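SPOU RRNA methylase (PDB 4CNG) catalyses the 2'-O-methylation of cytidine 32 in tRNA, using S-adenosyl-L-methionine as methyl donor, and works as a homodimer. Local coordinates at residues Gly105-Lys110 with Leu137-Ile142. The protein carries 1 engineered substitution. Numbering follows the deposited sequence.
Sequences GDLLRK and LTREEI. With SAH (S-adenosyl-L-homocysteine), chain D.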
loop_
_atom_site.group_PDB
_atom_site.type_symbol
_atom_site.label_atom_id
_atom_site.label_comp_id
_atom_site.label_asym_id
_atom_site.label_seq_id
_atom_site.Cartn_x
_atom_site.Cartn_y
_atom_site.Cartn_z
ATOM N N GLY A 105 0.880 -25.330 -12.434
ATOM C CA GLY A 105 1.997 -26.260 -12.402
ATOM C C GLY A 105 2.540 -26.427 -11.001
ATOM O O GLY A 105 1.829 -26.228 -10.017
ATOM N N ASP A 106 3.832 -26.692 -10.895
ATOM C CA ASP A 106 4.415 -27.049 -9.613
ATOM C C ASP A 106 4.345 -25.930 -8.580
ATOM O O ASP A 106 4.156 -26.219 -7.397
ATOM C CB ASP A 106 5.856 -27.488 -9.805
ATOM C CG ASP A 106 5.978 -28.666 -10.751
ATOM O OD1 ASP A 106 5.108 -29.567 -10.707
ATOM O OD2 ASP A 106 6.964 -28.706 -11.515
ATOM N N LEU A 107 4.443 -24.672 -9.023
ATOM C CA LEU A 107 4.427 -23.531 -8.101
ATOM C C LEU A 107 3.090 -23.387 -7.381
ATOM O O LEU A 107 3.041 -22.794 -6.301
ATOM C CB LEU A 107 4.805 -22.202 -8.776
ATOM C CG LEU A 107 6.287 -21.829 -8.869
ATOM C CD1 LEU A 107 6.385 -20.442 -9.471
ATOM C CD2 LEU A 107 6.896 -21.882 -7.478
ATOM N N LEU A 108 2.024 -23.965 -7.923
ATOM C CA LEU A 108 0.756 -24.026 -7.204
ATOM C C LEU A 108 0.942 -24.615 -5.789
ATOM O O LEU A 108 0.272 -24.184 -4.847
ATOM C CB LEU A 108 -0.267 -24.835 -7.990
ATOM C CG LEU A 108 -1.683 -24.762 -7.418
ATOM C CD1 LEU A 108 -2.270 -23.368 -7.567
ATOM C CD2 LEU A 108 -2.574 -25.795 -8.074
ATOM N N ARG A 109 1.862 -25.573 -5.625
ATOM C CA ARG A 109 2.014 -26.243 -4.351
ATOM C C ARG A 109 2.497 -25.291 -3.264
ATOM O O ARG A 109 2.369 -25.614 -2.086
ATOM C CB ARG A 109 2.933 -27.454 -4.504
ATOM C CG ARG A 109 2.269 -28.585 -5.275
ATOM C CD ARG A 109 2.998 -29.892 -5.055
ATOM N NE ARG A 109 3.921 -30.240 -6.136
ATOM C CZ ARG A 109 4.664 -31.343 -6.159
ATOM N NH1 ARG A 109 4.585 -32.223 -5.167
ATOM N NH2 ARG A 109 5.498 -31.564 -7.170
ATOM N N LYS A 110 3.149 -24.191 -3.667
ATOM C CA LYS A 110 3.638 -23.128 -2.761
ATOM C C LYS A 110 2.724 -21.932 -2.599
ATOM O O LYS A 110 3.016 -21.042 -1.819
ATOM C CB LYS A 110 4.994 -22.566 -3.276
ATOM C CG LYS A 110 6.185 -23.448 -3.102
ATOM C CD LYS A 110 7.457 -22.757 -3.514
ATOM C CE LYS A 110 8.553 -23.723 -3.205
ATOM N NZ LYS A 110 9.766 -23.021 -3.519
ATOM N N LEU A 137 10.869 -11.220 -8.631
ATOM C CA LEU A 137 11.782 -12.199 -8.058
ATOM C C LEU A 137 12.123 -13.197 -9.156
ATOM O O LEU A 137 11.304 -13.495 -10.013
ATOM C CB LEU A 137 11.167 -12.912 -6.867
ATOM C CG LEU A 137 10.957 -12.094 -5.604
ATOM C CD1 LEU A 137 10.165 -12.889 -4.598
ATOM C CD2 LEU A 137 12.259 -11.606 -5.010
ATOM N N THR A 138 13.324 -13.742 -9.112
ATOM C CA THR A 138 13.670 -14.764 -10.094
ATOM C C THR A 138 13.035 -16.105 -9.705
ATOM O O THR A 138 12.685 -16.352 -8.558
ATOM C CB THR A 138 15.187 -14.946 -10.223
ATOM O OG1 THR A 138 15.670 -15.497 -9.006
ATOM C CG2 THR A 138 15.878 -13.626 -10.517
ATOM N N ARG A 139 13.089 -16.997 -10.723
ATOM C CA ARG A 139 12.511 -18.292 -10.450
ATOM C C ARG A 139 13.270 -19.003 -9.350
ATOM O O ARG A 139 12.678 -19.636 -8.496
ATOM C CB ARG A 139 12.485 -19.126 -11.719
ATOM C CG ARG A 139 11.962 -20.540 -11.548
ATOM C CD ARG A 139 10.499 -20.524 -11.121
ATOM N NE ARG A 139 9.954 -21.869 -10.944
ATOM C CZ ARG A 139 10.047 -22.581 -9.822
ATOM N NH1 ARG A 139 10.670 -22.082 -8.761
ATOM N NH2 ARG A 139 9.524 -23.799 -9.766
ATOM N N GLU A 140 14.612 -18.810 -9.321
ATOM C CA GLU A 140 15.440 -19.444 -8.292
ATOM C C GLU A 140 15.243 -18.810 -6.895
ATOM O O GLU A 140 15.269 -19.528 -5.888
ATOM C CB GLU A 140 16.906 -19.417 -8.663
ATOM C CG GLU A 140 17.795 -20.089 -7.653
ATOM C CD GLU A 140 17.574 -21.568 -7.474
ATOM O OE1 GLU A 140 16.875 -22.219 -8.309
ATOM O OE2 GLU A 140 18.179 -22.096 -6.507
ATOM N N GLU A 141 15.025 -17.497 -6.798
ATOM C CA GLU A 141 14.692 -16.874 -5.530
ATOM C C GLU A 141 13.408 -17.485 -4.973
ATOM O O GLU A 141 13.281 -17.720 -3.758
ATOM C CB GLU A 141 14.598 -15.363 -5.720
ATOM C CG GLU A 141 15.961 -14.707 -5.921
ATOM C CD GLU A 141 15.959 -13.281 -6.441
ATOM O OE1 GLU A 141 14.925 -12.782 -6.960
ATOM O OE2 GLU A 141 17.079 -12.702 -6.465
ATOM N N ILE A 142 12.414 -17.723 -5.837
ATOM C CA ILE A 142 11.186 -18.346 -5.420
ATOM C C ILE A 142 11.413 -19.793 -5.038
ATOM O O ILE A 142 10.844 -20.273 -4.068
ATOM C CB ILE A 142 10.068 -18.179 -6.485
ATOM C CG1 ILE A 142 9.702 -16.694 -6.654
ATOM C CG2 ILE A 142 8.858 -19.022 -6.168
ATOM C CD1 ILE A 142 8.846 -16.376 -7.848
HETATM N N SAH D . 9.563 -12.468 -11.954
HETATM C CA SAH D . 8.247 -13.154 -11.771
HETATM C CB SAH D . 8.485 -14.640 -11.502
HETATM C CG SAH D . 9.238 -15.402 -12.569
HETATM S SD SAH D . 9.258 -17.076 -12.051
HETATM C C SAH D . 7.537 -12.648 -10.571
HETATM O O SAH D . 8.260 -12.287 -9.632
HETATM O OXT SAH D . 6.313 -12.736 -10.491
HETATM C "C5'" SAH D . 7.550 -17.425 -12.076
HETATM C "C4'" SAH D . 7.327 -18.815 -12.656
HETATM O "O4'" SAH D . 5.978 -19.221 -12.462
HETATM C "C3'" SAH D . 7.576 -18.874 -14.158
HETATM O "O3'" SAH D . 8.888 -19.341 -14.440
HETATM C "C2'" SAH D . 6.519 -19.819 -14.705
HETATM O "O2'" SAH D . 7.079 -21.024 -15.255
HETATM C "C1'" SAH D . 5.653 -20.154 -13.494
HETATM N N9 SAH D . 4.225 -19.964 -13.763
HETATM C C8 SAH D . 3.261 -20.733 -13.235
HETATM N N7 SAH D . 2.047 -20.199 -13.499
HETATM C C5 SAH D . 2.248 -19.038 -14.150
HETATM C C6 SAH D . 1.379 -17.996 -14.719
HETATM N N6 SAH D . 0.031 -18.109 -14.611
HETATM N N1 SAH D . 1.979 -16.938 -15.327
HETATM C C2 SAH D . 3.325 -16.829 -15.409
HETATM N N3 SAH D . 4.184 -17.743 -14.908
HETATM C C4 SAH D . 3.701 -18.834 -14.251
HETATM O O HOH W 1 9.674 -23.595 -6.510
#
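The guanidinium of R139 carries L107 on one face: CG of L107 stands 3.8 Å above its plane, displaced toward the rim, while C4' of the bound S-adenosyl-L-homocysteine approaches that group obliquely. L107 and R139 both belong to the cofactor pocket of this SPOUT-type methyltransferase, and their contact joins the 3-10 turn 106-110, which precedes strand 111-112, to the start of helix 139-143. R139 reaches the turn because its CG lies anti to the backbone N (chi1 177°) and the chain bends at chi2, carrying CD past the ligand sulfur SD at 3.8 Å. The two methyls of L107 divide the work: CD1 comes within 3.3 Å of the ribose O4', and CD2 packs against I142 CG2 at 3.7 Å, the two side chains crossing at about a right angle. Shortening L107 to an alanine is likely to strip the apolar contact from this face of the guanidinium and open a gap beside I142 CG2 and the ribose. At the helix start, T138 and E141 form a capping box, E141 N donating to T138 OG1 and T138 N to E141 OE1, whose carboxylate also makes a salt bridge with R132. Backbone bonds tie L137 to the ligand's amino acid end: its N donates to SAH O, and its O accepts from SAH N at 2.8 Å. On the polar side, a water accepts from both R139 NH1 and K110 NZ. The extended K110 also donates to S145 O, and K110 NZ donates a hydrogen bond to I142 O at 3.0 Å, with a C=O...N angle of 132° and a 25° tilt from the carbonyl plane.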